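Local coordinates for nucleoporin NUP170 (Chaetomium thermophilum, PDB 5HAX), which is a nuclear pore protein, probably a scaffold nucleoporin that joins an N-terminal beta-propeller to a helical region, at residues A[173-178]-A[189-194]; A[195-201]-A[213-219]; A[410-416]-A[518-524]; A[490-495]-A[528-532]. All blocks are in the same frame, centred on the assembly; numbering follows the deposited sequence.

In the fold
Contacts 1 and 2 belong to one four-stranded antiparallel sheet, contact 1 mostly through loops at its margin. Contacts 3 and 4 lie among helices on the opposite side of the chain's centre. Strands 187-190 and 198-202 are neighbours, so contacts 1 and 2 touch, and L189 packs on I200. Contacts 3 and 4 share helix 522-533 and meet where Y520 packs on L490. The centres of contacts 1 and 3 are about 47 Å apart. Contacts 1, 2 and 3 are partly buried, whereas contact 4 is buried. Chemistry follows place: contacts 1 and 2 combine strand pairing with polar side chains, contact 3 adds a salt bridge and a helix-capping carboxylate with two bridging waters, and contact 4 is wholly apolar.

Contact 1: residues A[173-178]-A[189-194]; sequences GSDVSF and LGGESD
D175 bonds to the turn after strand 187-190 through side chain and backbone. D175 OD2 accepts from E192 N at 2.9 Å, on the anti side of the carboxylate. S177 OG donates to D175 OD2 on the syn side, at 2.8 Å. D175 CG stands anti to its N (chi1 165°), which carries the carboxylate to the E192 amide. S193 OG accepts from D175 N at 2.9 Å, and S174 OG donates to D194 OD1 at 2.8 Å. A water links D175 O to S193 N. With an alanine at D175, E192 N would probably lose its acceptor and the S177 hydroxyl would be freer to turn.

The backbone pairing is a classic beta bulge. S177 N and F178 N both donate to G190 O, and G190 N donates to F178 O. The bulge lies where edge strand 178-181 meets strand 187-190, in a sheet consistent with a propeller blade.

V176 CG1 meets L189 CD2 at 4.2 Å, and the F178 ring rests against the G190-G191 backbone, F178 CD2 4.0 Å from G191 CA.

E192 OE1 is 4.6 Å from D175 OD2, a pair of like charges. The two donors on OD2 are likely to offset this, and directed polar bonds fix the turn.

Contact 2: residues A[195-201]-A[213-219]; sequences TDIHEIF and CGKINHS
The backbones of strands 198-201 and 213-217 run antiparallel, their axes 4.6 Å apart at closest approach and 163° between directions, with E199-I216 and F201-G214 as hydrogen-bonded pairs and H198-N217 and I200-K215 as non-hydrogen-bonded pairs. On the face of E199, I216 and F201, H218 NE2 donates to the anti lone pair of E199 OE1, at 2.7 Å. The other oxygen, E199 OE2, forms a salt bridge with R186. I216 CG1 lies over one face of the H218 ring. I216 CD1 comes to the edge of the F201 ring, 3.3 Å from F201 CE2. I216 holds CG1 between its N and its carbonyl carbon (chi1 76°), and this branch serves both rings.

The pair is a beta hairpin with a long connection, and strand 213-217 is one of the two edge strands of a four-stranded sheet, as in a propeller blade.

At the end of the hairpin, N217 ND2 donates to D196 OD2 at 3.1 Å, from above the carboxylate plane. N217 OD1 accepts from S219 N at 2.8 Å, an Asx turn. An alanine at N217 has no amide, and D196 OD2 would probably be left without this mate and the turn to S219 less firmly set. S219 OG accepts from I197 N at 3.2 Å.

On the other face, K215 is fully extended. Its CE passes 3.7 Å from H198 CG, and its NZ goes on to R171 O. Beside it, I200 CG2 packs on C213 SG.

Contact 3: residues A[410-416]-A[518-524]; sequences DTGRIKV and NQYGRVE
D410 OD1 is gripped by three donors. Q519 NE2 reaches it at 2.8 Å on the syn side, and R413 N reaches it at 3.3 Å from the opposite face of the carboxylate. The third is a water that also bonds to G412 N and Y520 OH. D410 is at the N-cap of helix 411-416, and R413 N gives the capping bond. This short helix follows strand 403-409 and packs where helix 506-520 gives way to helix 522-533. The contact joins a region of propeller-like sequence to the helices.

Q519 is extended, with CG anti to its N (chi1 -179°), and this carries its amide to the capping carboxylate. The amide and carboxylate planes are nearly perpendicular, 85° apart. R413 NE forms a salt bridge with D410 OD2 at 3.1 Å, and Q428 also donates to this oxygen. Q519 CG lies over one face of the R413 guanidinium, 3.5 Å from NH2.

G412 CA packs 3.5 Å from Y520 CD1, an approach its lack of a side chain permits. G521 ends the first helix with positive phi (85°) and stands at the N-cap position of the next.

Farther along, K415 NZ makes a salt bridge with E524 OE2 at 2.9 Å, and R597 is a second partner of that oxygen. A second water donates to both G412 O and Y520 O. Beside it, V416 CG2 touches Y520 O at 3.3 Å.

Contact 4: residues A[490-495]-A[528-532]; sequences LVDIFA and AALAV
F494 reaches from helix 490-495 across to helix 528-532 and lays its ring against three small or branched residues. The two axes come within 9.3 Å and cross at -78°. F494 has CG anti to its N (chi1 -168°), which points the ring at helix 528-532. One face of the ring takes A528 CB. CE1 presses against A529, 3.4 Å from A529 CA, and V532 CG2 meets the ring edge, 4.0 Å from F494 CD1.

The bumps of the second helix are met in turn. The A528 methyl enters the hollow formed by L490, V491 and F494, with CB 3.9 Å from L490 CG. V532 CG2 enters the next one along, between V491, F494 and A495, 4.0 Å from A495 CB. In return, V491 CG1 dips between A528 and A531, 3.8 Å from A531 CB. A528 and A529 give the F494 ring a shallow surface, as do A528 and A531 for V491.

No hydrogen bond crosses between the segments. F516 of helix 506-520 stacks edge-to-face on the F494 ring, and helix 549-562 touches V532. The steep apolar crossing joins the helix after strand 481-487 to helix 522-533, where a probable propeller meets the helical region.

Contact 1: residues A[173-178]-A[189-194]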
loop_
_atom_site.group_PDB
_atom_site.type_symbol
_atom_site.label_atom_id
_atom_site.label_comp_id
_atom_site.label_asym_id
_atom_site.label_seq_id
_atom_site.Cartn_x
_atom_site.Cartn_y
_atom_site.Cartn_z
ATOM N N GLY A 173 22.630 -29.848 0.592
ATOM C CA GLY A 173 23.677 -29.342 -0.270
ATOM C C GLY A 173 23.389 -28.023 -0.944
ATOM O O GLY A 173 24.305 -27.427 -1.516
ATOM N N SER A 174 22.147 -27.542 -0.895
ATOM C CA SER A 174 21.749 -26.332 -1.603
ATOM C C SER A 174 21.766 -25.134 -0.661
ATOM O O SER A 174 21.131 -25.157 0.400
ATOM C CB SER A 174 20.359 -26.499 -2.218
ATOM O OG SER A 174 20.367 -27.477 -3.244
ATOM N N ASP A 175 22.487 -24.090 -1.064
ATOM C CA ASP A 175 22.514 -22.834 -0.325
ATOM C C ASP A 175 21.111 -22.251 -0.181
ATOM O O ASP A 175 20.251 -22.422 -1.049
ATOM C CB ASP A 175 23.426 -21.834 -1.042
ATOM C CG ASP A 175 23.241 -20.411 -0.553
ATOM O OD1 ASP A 175 23.848 -20.051 0.475
ATOM O OD2 ASP A 175 22.498 -19.649 -1.208
ATOM N N VAL A 176 20.886 -21.555 0.933
ATOM C CA VAL A 176 19.638 -20.838 1.195
ATOM C C VAL A 176 19.986 -19.365 1.373
ATOM O O VAL A 176 20.595 -18.981 2.382
ATOM C CB VAL A 176 18.904 -21.380 2.431
ATOM C CG1 VAL A 176 17.659 -20.544 2.719
ATOM C CG2 VAL A 176 18.525 -22.841 2.232
ATOM N N SER A 177 19.593 -18.540 0.399
ATOM C CA SER A 177 19.770 -17.096 0.458
ATOM C C SER A 177 18.461 -16.328 0.367
ATOM O O SER A 177 18.472 -15.105 0.544
ATOM C CB SER A 177 20.695 -16.615 -0.673
ATOM O OG SER A 177 22.032 -17.032 -0.463
ATOM N N PHE A 178 17.345 -17.001 0.100
ATOM C CA PHE A 178 16.055 -16.348 -0.074
ATOM C C PHE A 178 14.992 -17.163 0.644
ATOM O O PHE A 178 14.879 -18.372 0.423
ATOM C CB PHE A 178 15.711 -16.203 -1.562
ATOM C CG PHE A 178 16.836 -15.647 -2.389
ATOM C CD1 PHE A 178 17.173 -14.306 -2.307
ATOM C CD2 PHE A 178 17.559 -16.465 -3.244
ATOM C CE1 PHE A 178 18.213 -13.789 -3.062
ATOM C CE2 PHE A 178 18.597 -15.956 -4.004
ATOM C CZ PHE A 178 18.926 -14.616 -3.913
ATOM N N LEU A 189 12.022 -21.803 0.132
ATOM C CA LEU A 189 13.454 -21.527 0.198
ATOM C C LEU A 189 14.104 -21.665 -1.173
ATOM O O LEU A 189 13.703 -22.500 -1.990
ATOM C CB LEU A 189 14.170 -22.482 1.163
ATOM C CG LEU A 189 13.569 -22.712 2.548
ATOM C CD1 LEU A 189 14.334 -23.829 3.236
ATOM C CD2 LEU A 189 13.600 -21.445 3.385
ATOM N N GLY A 190 15.139 -20.854 -1.398
ATOM C CA GLY A 190 15.953 -20.903 -2.601
ATOM C C GLY A 190 17.289 -20.249 -2.322
ATOM O O GLY A 190 17.479 -19.604 -1.289
ATOM N N GLY A 191 18.221 -20.414 -3.252
ATOM C CA GLY A 191 19.551 -19.881 -3.030
ATOM C C GLY A 191 20.416 -19.838 -4.270
ATOM O O GLY A 191 19.926 -19.865 -5.400
ATOM N N GLU A 192 21.728 -19.769 -4.030
ATOM C CA GLU A 192 22.719 -19.510 -5.065
ATOM C C GLU A 192 23.466 -20.769 -5.500
ATOM O O GLU A 192 24.521 -20.668 -6.136
ATOM C CB GLU A 192 23.701 -18.444 -4.575
ATOM C CG GLU A 192 23.011 -17.141 -4.170
ATOM C CD GLU A 192 23.986 -16.056 -3.754
ATOM O OE1 GLU A 192 25.051 -16.389 -3.193
ATOM O OE2 GLU A 192 23.683 -14.867 -3.991
ATOM N N SER A 193 22.942 -21.953 -5.174
ATOM C CA SER A 193 23.518 -23.213 -5.634
ATOM C C SER A 193 22.860 -23.722 -6.908
ATOM O O SER A 193 23.533 -24.335 -7.746
ATOM C CB SER A 193 23.387 -24.285 -4.549
ATOM O OG SER A 193 24.161 -23.967 -3.408
ATOM N N ASP A 194 21.567 -23.479 -7.064
ATOM C CA ASP A 194 20.772 -24.033 -8.152
ATOM C C ASP A 194 19.451 -23.273 -8.163
ATOM O O ASP A 194 19.255 -22.328 -7.393
ATOM C CB ASP A 194 20.565 -25.539 -7.978
ATOM C CG ASP A 194 20.113 -25.905 -6.579
ATOM O OD1 ASP A 194 20.886 -26.567 -5.854
ATOM O OD2 ASP A 194 18.991 -25.518 -6.197
HETATM O O HOH W 1 20.264 -22.972 -3.807
#

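Contact 2: residues A[195-201]-A[213-219]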
loop_
_atom_site.group_PDB
_atom_site.type_symbol
_atom_site.label_atom_id
_atom_site.label_comp_id
_atom_site.label_asym_id
_atom_site.label_seq_id
_atom_site.Cartn_x
_atom_site.Cartn_y
_atom_site.Cartn_z
ATOM N N THR A 195 18.543 -23.692 -9.042
ATOM C CA THR A 195 17.233 -23.067 -9.169
ATOM C C THR A 195 16.140 -23.833 -8.433
ATOM O O THR A 195 14.960 -23.504 -8.588
ATOM C CB THR A 195 16.849 -22.925 -10.644
ATOM O OG1 THR A 195 16.724 -24.222 -11.243
ATOM C CG2 THR A 195 17.888 -22.114 -11.403
ATOM N N ASP A 196 16.501 -24.837 -7.635
ATOM C CA ASP A 196 15.495 -25.627 -6.938
ATOM C C ASP A 196 14.800 -24.795 -5.869
ATOM O O ASP A 196 15.398 -23.916 -5.244
ATOM C CB ASP A 196 16.117 -26.856 -6.278
ATOM C CG ASP A 196 16.707 -27.826 -7.275
ATOM O OD1 ASP A 196 16.456 -27.675 -8.488
ATOM O OD2 ASP A 196 17.415 -28.753 -6.831
ATOM N N ILE A 197 13.524 -25.101 -5.647
ATOM C CA ILE A 197 12.723 -24.469 -4.606
ATOM C C ILE A 197 12.327 -25.538 -3.600
ATOM O O ILE A 197 11.760 -26.571 -3.974
ATOM C CB ILE A 197 11.484 -23.770 -5.193
ATOM C CG1 ILE A 197 11.934 -22.537 -5.982
ATOM C CG2 ILE A 197 10.510 -23.363 -4.082
ATOM C CD1 ILE A 197 10.838 -21.870 -6.754
ATOM N N HIS A 198 12.630 -25.286 -2.332
ATOM C CA HIS A 198 12.274 -26.171 -1.237
ATOM C C HIS A 198 11.165 -25.540 -0.409
ATOM O O HIS A 198 10.939 -24.328 -0.452
ATOM C CB HIS A 198 13.485 -26.461 -0.340
ATOM C CG HIS A 198 14.630 -27.108 -1.053
ATOM N ND1 HIS A 198 15.547 -26.392 -1.793
ATOM C CD2 HIS A 198 15.013 -28.404 -1.133
ATOM C CE1 HIS A 198 16.444 -27.219 -2.298
ATOM N NE2 HIS A 198 16.142 -28.447 -1.913
ATOM N N GLU A 199 10.472 -26.385 0.350
ATOM C CA GLU A 199 9.442 -25.945 1.279
ATOM C C GLU A 199 9.677 -26.613 2.622
ATOM O O GLU A 199 10.039 -27.793 2.681
ATOM C CB GLU A 199 8.030 -26.274 0.768
ATOM C CG GLU A 199 6.917 -25.865 1.734
ATOM C CD GLU A 199 5.530 -25.966 1.128
ATOM O OE1 GLU A 199 5.403 -26.494 0.004
ATOM O OE2 GLU A 199 4.564 -25.510 1.777
ATOM N N ILE A 200 9.485 -25.853 3.696
ATOM C CA ILE A 200 9.586 -26.368 5.056
ATOM C C ILE A 200 8.175 -26.591 5.581
ATOM O O ILE A 200 7.347 -25.672 5.573
ATOM C CB ILE A 200 10.372 -25.412 5.969
ATOM C CG1 ILE A 200 11.837 -25.358 5.521
ATOM C CG2 ILE A 200 10.262 -25.864 7.435
ATOM C CD1 ILE A 200 12.750 -24.598 6.456
ATOM N N PHE A 201 7.905 -27.813 6.027
ATOM C CA PHE A 201 6.665 -28.161 6.702
ATOM C C PHE A 201 6.914 -28.249 8.201
ATOM O O PHE A 201 8.004 -28.617 8.644
ATOM C CB PHE A 201 6.117 -29.497 6.198
ATOM C CG PHE A 201 5.891 -29.545 4.718
ATOM C CD1 PHE A 201 4.713 -29.071 4.167
ATOM C CD2 PHE A 201 6.853 -30.072 3.876
ATOM C CE1 PHE A 201 4.501 -29.118 2.803
ATOM C CE2 PHE A 201 6.648 -30.123 2.515
ATOM C CZ PHE A 201 5.471 -29.646 1.974
ATOM N N CYS A 213 9.081 -31.279 12.014
ATOM C CA CYS A 213 9.526 -30.339 10.994
ATOM C C CYS A 213 10.205 -31.101 9.867
ATOM O O CYS A 213 11.087 -31.925 10.119
ATOM C CB CYS A 213 10.487 -29.300 11.584
ATOM S SG CYS A 213 10.998 -28.014 10.418
ATOM N N GLY A 214 9.794 -30.814 8.627
ATOM C CA GLY A 214 10.332 -31.497 7.471
ATOM C C GLY A 214 10.641 -30.526 6.349
ATOM O O GLY A 214 10.245 -29.357 6.379
ATOM N N LYS A 215 11.357 -31.040 5.351
ATOM C CA LYS A 215 11.800 -30.261 4.204
ATOM C C LYS A 215 11.734 -31.136 2.963
ATOM O O LYS A 215 12.096 -32.315 3.013
ATOM C CB LYS A 215 13.228 -29.744 4.415
ATOM C CG LYS A 215 13.761 -28.872 3.295
ATOM C CD LYS A 215 15.165 -28.387 3.613
ATOM C CE LYS A 215 15.725 -27.525 2.493
ATOM N NZ LYS A 215 17.094 -27.033 2.807
ATOM N N ILE A 216 11.268 -30.566 1.850
ATOM C CA ILE A 216 11.194 -31.295 0.588
ATOM C C ILE A 216 11.594 -30.377 -0.559
ATOM O O ILE A 216 11.395 -29.159 -0.512
ATOM C CB ILE A 216 9.785 -31.892 0.338
ATOM C CG1 ILE A 216 8.794 -30.811 -0.111
ATOM C CG2 ILE A 216 9.293 -32.620 1.586
ATOM C CD1 ILE A 216 7.410 -31.355 -0.436
ATOM N N ASN A 217 12.158 -30.986 -1.598
ATOM C CA ASN A 217 12.518 -30.298 -2.830
ATOM C C ASN A 217 11.370 -30.443 -3.822
ATOM O O ASN A 217 11.059 -31.557 -4.257
ATOM C CB ASN A 217 13.811 -30.884 -3.398
ATOM C CG ASN A 217 14.388 -30.061 -4.536
ATOM O OD1 ASN A 217 13.659 -29.414 -5.289
ATOM N ND2 ASN A 217 15.709 -30.092 -4.670
ATOM N N HIS A 218 10.740 -29.321 -4.177
ATOM C CA HIS A 218 9.611 -29.341 -5.101
ATOM C C HIS A 218 10.030 -29.439 -6.561
ATOM O O HIS A 218 9.166 -29.658 -7.417
ATOM C CB HIS A 218 8.753 -28.086 -4.919
ATOM C CG HIS A 218 7.815 -28.153 -3.756
ATOM N ND1 HIS A 218 6.759 -29.037 -3.702
ATOM C CD2 HIS A 218 7.762 -27.434 -2.609
ATOM C CE1 HIS A 218 6.100 -28.865 -2.569
ATOM N NE2 HIS A 218 6.690 -27.899 -1.887
ATOM N N SER A 219 11.319 -29.287 -6.869
ATOM C CA SER A 219 11.773 -29.233 -8.253
ATOM C C SER A 219 12.085 -30.602 -8.845
ATOM O O SER A 219 12.072 -30.742 -10.072
ATOM C CB SER A 219 13.009 -28.336 -8.360
ATOM O OG SER A 219 12.674 -26.992 -8.061
#

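Contact 3: residues A[410-416]-A[518-524]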
loop_
_atom_site.group_PDB
_atom_site.type_symbol
_atom_site.label_atom_id
_atom_site.label_comp_id
_atom_site.label_asym_id
_atom_site.label_seq_id
_atom_site.Cartn_x
_atom_site.Cartn_y
_atom_site.Cartn_z
ATOM N N ASP A 410 0.472 9.183 -11.786
ATOM C CA ASP A 410 -0.140 10.510 -11.739
ATOM C C ASP A 410 -1.643 10.298 -11.590
ATOM O O ASP A 410 -2.427 10.443 -12.532
ATOM C CB ASP A 410 0.211 11.327 -12.976
ATOM C CG ASP A 410 -0.093 12.807 -12.802
ATOM O OD1 ASP A 410 -0.947 13.145 -11.957
ATOM O OD2 ASP A 410 0.528 13.633 -13.499
ATOM N N THR A 411 -2.040 9.930 -10.368
ATOM C CA THR A 411 -3.430 9.580 -10.096
ATOM C C THR A 411 -4.383 10.684 -10.531
ATOM O O THR A 411 -5.458 10.409 -11.075
ATOM C CB THR A 411 -3.604 9.283 -8.606
ATOM O OG1 THR A 411 -2.657 8.286 -8.205
ATOM C CG2 THR A 411 -5.016 8.789 -8.307
ATOM N N GLY A 412 -4.002 11.942 -10.309
ATOM C CA GLY A 412 -4.870 13.046 -10.687
ATOM C C GLY A 412 -5.100 13.126 -12.185
ATOM O O GLY A 412 -6.224 13.350 -12.639
ATOM N N ARG A 413 -4.039 12.942 -12.973
ATOM C CA ARG A 413 -4.179 13.010 -14.424
ATOM C C ARG A 413 -4.871 11.767 -14.969
ATOM O O ARG A 413 -5.661 11.856 -15.916
ATOM C CB ARG A 413 -2.807 13.192 -15.071
ATOM C CG ARG A 413 -2.859 13.630 -16.527
ATOM C CD ARG A 413 -1.464 13.863 -17.096
ATOM N NE ARG A 413 -0.635 14.680 -16.212
ATOM C CZ ARG A 413 -0.657 16.009 -16.169
ATOM N NH1 ARG A 413 -1.475 16.695 -16.957
ATOM N NH2 ARG A 413 0.139 16.657 -15.327
ATOM N N ILE A 414 -4.593 10.601 -14.381
ATOM C CA ILE A 414 -5.227 9.363 -14.832
ATOM C C ILE A 414 -6.730 9.419 -14.590
ATOM O O ILE A 414 -7.525 8.927 -15.401
ATOM C CB ILE A 414 -4.587 8.151 -14.125
ATOM C CG1 ILE A 414 -3.128 7.983 -14.567
ATOM C CG2 ILE A 414 -5.376 6.874 -14.418
ATOM C CD1 ILE A 414 -2.359 6.936 -13.775
ATOM N N LYS A 415 -7.144 10.008 -13.467
ATOM C CA LYS A 415 -8.560 10.041 -13.120
ATOM C C LYS A 415 -9.346 10.967 -14.040
ATOM O O LYS A 415 -10.508 10.687 -14.353
ATOM C CB LYS A 415 -8.719 10.469 -11.660
ATOM C CG LYS A 415 -10.158 10.556 -11.178
ATOM C CD LYS A 415 -10.215 10.790 -9.676
ATOM C CE LYS A 415 -11.649 10.930 -9.184
ATOM N NZ LYS A 415 -12.294 12.181 -9.679
ATOM N N VAL A 416 -8.727 12.059 -14.491
ATOM C CA VAL A 416 -9.404 13.034 -15.341
ATOM C C VAL A 416 -9.345 12.670 -16.823
ATOM O O VAL A 416 -10.202 13.127 -17.594
ATOM C CB VAL A 416 -8.786 14.428 -15.114
ATOM C CG1 VAL A 416 -9.387 15.476 -16.047
ATOM C CG2 VAL A 416 -8.971 14.848 -13.668
ATOM N N ASN A 518 -5.081 22.380 -13.917
ATOM C CA ASN A 518 -4.649 21.790 -15.178
ATOM C C ASN A 518 -4.262 20.323 -15.036
ATOM O O ASN A 518 -4.334 19.584 -16.023
ATOM C CB ASN A 518 -3.476 22.582 -15.756
ATOM C CG ASN A 518 -3.887 23.952 -16.264
ATOM O OD1 ASN A 518 -5.070 24.220 -16.482
ATOM N ND2 ASN A 518 -2.909 24.826 -16.464
ATOM N N GLN A 519 -3.861 19.887 -13.843
ATOM C CA GLN A 519 -3.485 18.496 -13.610
ATOM C C GLN A 519 -4.624 17.669 -13.027
ATOM O O GLN A 519 -4.912 16.577 -13.525
ATOM C CB GLN A 519 -2.272 18.422 -12.674
ATOM C CG GLN A 519 -1.806 16.995 -12.396
ATOM C CD GLN A 519 -0.639 16.934 -11.433
ATOM O OE1 GLN A 519 -0.065 17.958 -11.068
ATOM N NE2 GLN A 519 -0.284 15.724 -11.012
ATOM N N TYR A 520 -5.277 18.171 -11.978
ATOM C CA TYR A 520 -6.266 17.409 -11.227
ATOM C C TYR A 520 -7.705 17.736 -11.603
ATOM O O TYR A 520 -8.612 16.990 -11.216
ATOM C CB TYR A 520 -6.083 17.655 -9.723
ATOM C CG TYR A 520 -4.827 17.045 -9.140
ATOM C CD1 TYR A 520 -4.859 15.800 -8.528
ATOM C CD2 TYR A 520 -3.611 17.716 -9.196
ATOM C CE1 TYR A 520 -3.717 15.235 -7.992
ATOM C CE2 TYR A 520 -2.464 17.158 -8.661
ATOM C CZ TYR A 520 -2.524 15.917 -8.061
ATOM O OH TYR A 520 -1.389 15.356 -7.525
ATOM N N GLY A 521 -7.939 18.815 -12.339
ATOM C CA GLY A 521 -9.283 19.298 -12.571
ATOM C C GLY A 521 -9.761 20.207 -11.452
ATOM O O GLY A 521 -9.212 20.236 -10.350
ATOM N N ARG A 522 -10.818 20.966 -11.750
ATOM C CA ARG A 522 -11.269 21.995 -10.816
ATOM C C ARG A 522 -11.883 21.384 -9.561
ATOM O O ARG A 522 -11.627 21.859 -8.449
ATOM C CB ARG A 522 -12.265 22.930 -11.504
ATOM C CG ARG A 522 -12.574 24.195 -10.705
ATOM C CD ARG A 522 -13.424 25.183 -11.500
ATOM N NE ARG A 522 -12.775 25.604 -12.740
ATOM C CZ ARG A 522 -11.947 26.641 -12.850
ATOM N NH1 ARG A 522 -11.412 26.937 -14.028
ATOM N NH2 ARG A 522 -11.651 27.383 -11.790
ATOM N N VAL A 523 -12.691 20.331 -9.710
ATOM C CA VAL A 523 -13.386 19.760 -8.556
ATOM C C VAL A 523 -12.383 19.195 -7.556
ATOM O O VAL A 523 -12.460 19.468 -6.352
ATOM C CB VAL A 523 -14.394 18.689 -9.010
ATOM C CG1 VAL A 523 -14.986 17.956 -7.805
ATOM C CG2 VAL A 523 -15.507 19.323 -9.841
ATOM N N GLU A 524 -11.431 18.392 -8.038
ATOM C CA GLU A 524 -10.433 17.814 -7.143
ATOM C C GLU A 524 -9.607 18.899 -6.462
ATOM O O GLU A 524 -9.259 18.777 -5.281
ATOM C CB GLU A 524 -9.526 16.854 -7.915
ATOM C CG GLU A 524 -10.211 15.563 -8.359
ATOM C CD GLU A 524 -10.409 14.570 -7.225
ATOM O OE1 GLU A 524 -9.852 14.785 -6.127
ATOM O OE2 GLU A 524 -11.120 13.564 -7.437
HETATM O O HOH W 2 -1.309 13.063 -9.296
HETATM O O HOH W 3 -7.998 14.335 -10.757
#

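Contact 4: residues A[490-495]-A[528-532]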
loop_
_atom_site.group_PDB
_atom_site.type_symbol
_atom_site.label_atom_id
_atom_site.label_comp_id
_atom_site.label_asym_id
_atom_site.label_seq_id
_atom_site.Cartn_x
_atom_site.Cartn_y
_atom_site.Cartn_z
ATOM N N LEU A 490 -2.314 14.734 -2.493
ATOM C CA LEU A 490 -2.686 16.016 -3.081
ATOM C C LEU A 490 -2.821 17.095 -2.010
ATOM O O LEU A 490 -2.310 18.208 -2.170
ATOM C CB LEU A 490 -3.989 15.865 -3.866
ATOM C CG LEU A 490 -4.655 17.162 -4.334
ATOM C CD1 LEU A 490 -3.713 17.975 -5.210
ATOM C CD2 LEU A 490 -5.952 16.856 -5.071
ATOM N N VAL A 491 -3.509 16.782 -0.906
ATOM C CA VAL A 491 -3.709 17.776 0.147
ATOM C C VAL A 491 -2.380 18.195 0.761
ATOM O O VAL A 491 -2.215 19.349 1.173
ATOM C CB VAL A 491 -4.676 17.245 1.227
ATOM C CG1 VAL A 491 -6.082 17.112 0.661
ATOM C CG2 VAL A 491 -4.182 15.920 1.803
ATOM N N ASP A 492 -1.415 17.273 0.840
ATOM C CA ASP A 492 -0.086 17.638 1.320
ATOM C C ASP A 492 0.599 18.596 0.355
ATOM O O ASP A 492 1.207 19.586 0.778
ATOM C CB ASP A 492 0.767 16.385 1.518
ATOM C CG ASP A 492 0.141 15.394 2.477
ATOM O OD1 ASP A 492 -0.279 15.808 3.579
ATOM O OD2 ASP A 492 0.067 14.199 2.122
ATOM N N ILE A 493 0.516 18.312 -0.948
ATOM C CA ILE A 493 1.109 19.193 -1.951
ATOM C C ILE A 493 0.387 20.534 -1.966
ATOM O O ILE A 493 1.015 21.600 -1.997
ATOM C CB ILE A 493 1.067 18.522 -3.336
ATOM C CG1 ILE A 493 1.916 17.247 -3.338
ATOM C CG2 ILE A 493 1.538 19.491 -4.422
ATOM C CD1 ILE A 493 1.690 16.369 -4.553
ATOM N N PHE A 494 -0.946 20.500 -1.959
ATOM C CA PHE A 494 -1.722 21.732 -2.011
ATOM C C PHE A 494 -1.425 22.620 -0.808
ATOM O O PHE A 494 -1.228 23.832 -0.955
ATOM C CB PHE A 494 -3.211 21.402 -2.087
ATOM C CG PHE A 494 -4.074 22.577 -2.437
ATOM C CD1 PHE A 494 -4.807 23.232 -1.462
ATOM C CD2 PHE A 494 -4.149 23.030 -3.742
ATOM C CE1 PHE A 494 -5.600 24.315 -1.784
ATOM C CE2 PHE A 494 -4.941 24.111 -4.071
ATOM C CZ PHE A 494 -5.667 24.755 -3.090
ATOM N N ALA A 495 -1.375 22.031 0.389
ATOM C CA ALA A 495 -1.076 22.808 1.587
ATOM C C ALA A 495 0.328 23.397 1.527
ATOM O O ALA A 495 0.534 24.569 1.866
ATOM C CB ALA A 495 -1.232 21.930 2.828
ATOM N N ALA A 528 -9.495 19.717 -2.459
ATOM C CA ALA A 528 -8.270 19.786 -1.669
ATOM C C ALA A 528 -8.229 21.058 -0.833
ATOM O O ALA A 528 -7.831 21.026 0.337
ATOM C CB ALA A 528 -7.050 19.707 -2.586
ATOM N N ALA A 529 -8.635 22.189 -1.417
ATOM C CA ALA A 529 -8.687 23.435 -0.662
ATOM C C ALA A 529 -9.642 23.312 0.519
ATOM O O ALA A 529 -9.318 23.716 1.641
ATOM C CB ALA A 529 -9.107 24.585 -1.580
ATOM N N LEU A 530 -10.825 22.744 0.280
ATOM C CA LEU A 530 -11.773 22.517 1.365
ATOM C C LEU A 530 -11.150 21.661 2.460
ATOM O O LEU A 530 -11.267 21.971 3.651
ATOM C CB LEU A 530 -13.039 21.858 0.817
ATOM C CG LEU A 530 -14.087 21.433 1.849
ATOM C CD1 LEU A 530 -14.576 22.637 2.641
ATOM C CD2 LEU A 530 -15.244 20.726 1.163
ATOM N N ALA A 531 -10.467 20.581 2.069
ATOM C CA ALA A 531 -9.841 19.698 3.049
ATOM C C ALA A 531 -8.784 20.436 3.859
ATOM O O ALA A 531 -8.770 20.365 5.093
ATOM C CB ALA A 531 -9.234 18.486 2.345
ATOM N N VAL A 532 -7.883 21.152 3.179
ATOM C CA VAL A 532 -6.862 21.925 3.884
ATOM C C VAL A 532 -7.517 22.956 4.795
ATOM O O VAL A 532 -7.101 23.143 5.944
ATOM C CB VAL A 532 -5.902 22.593 2.880
ATOM C CG1 VAL A 532 -4.940 23.541 3.597
ATOM C CG2 VAL A 532 -5.127 21.541 2.101
#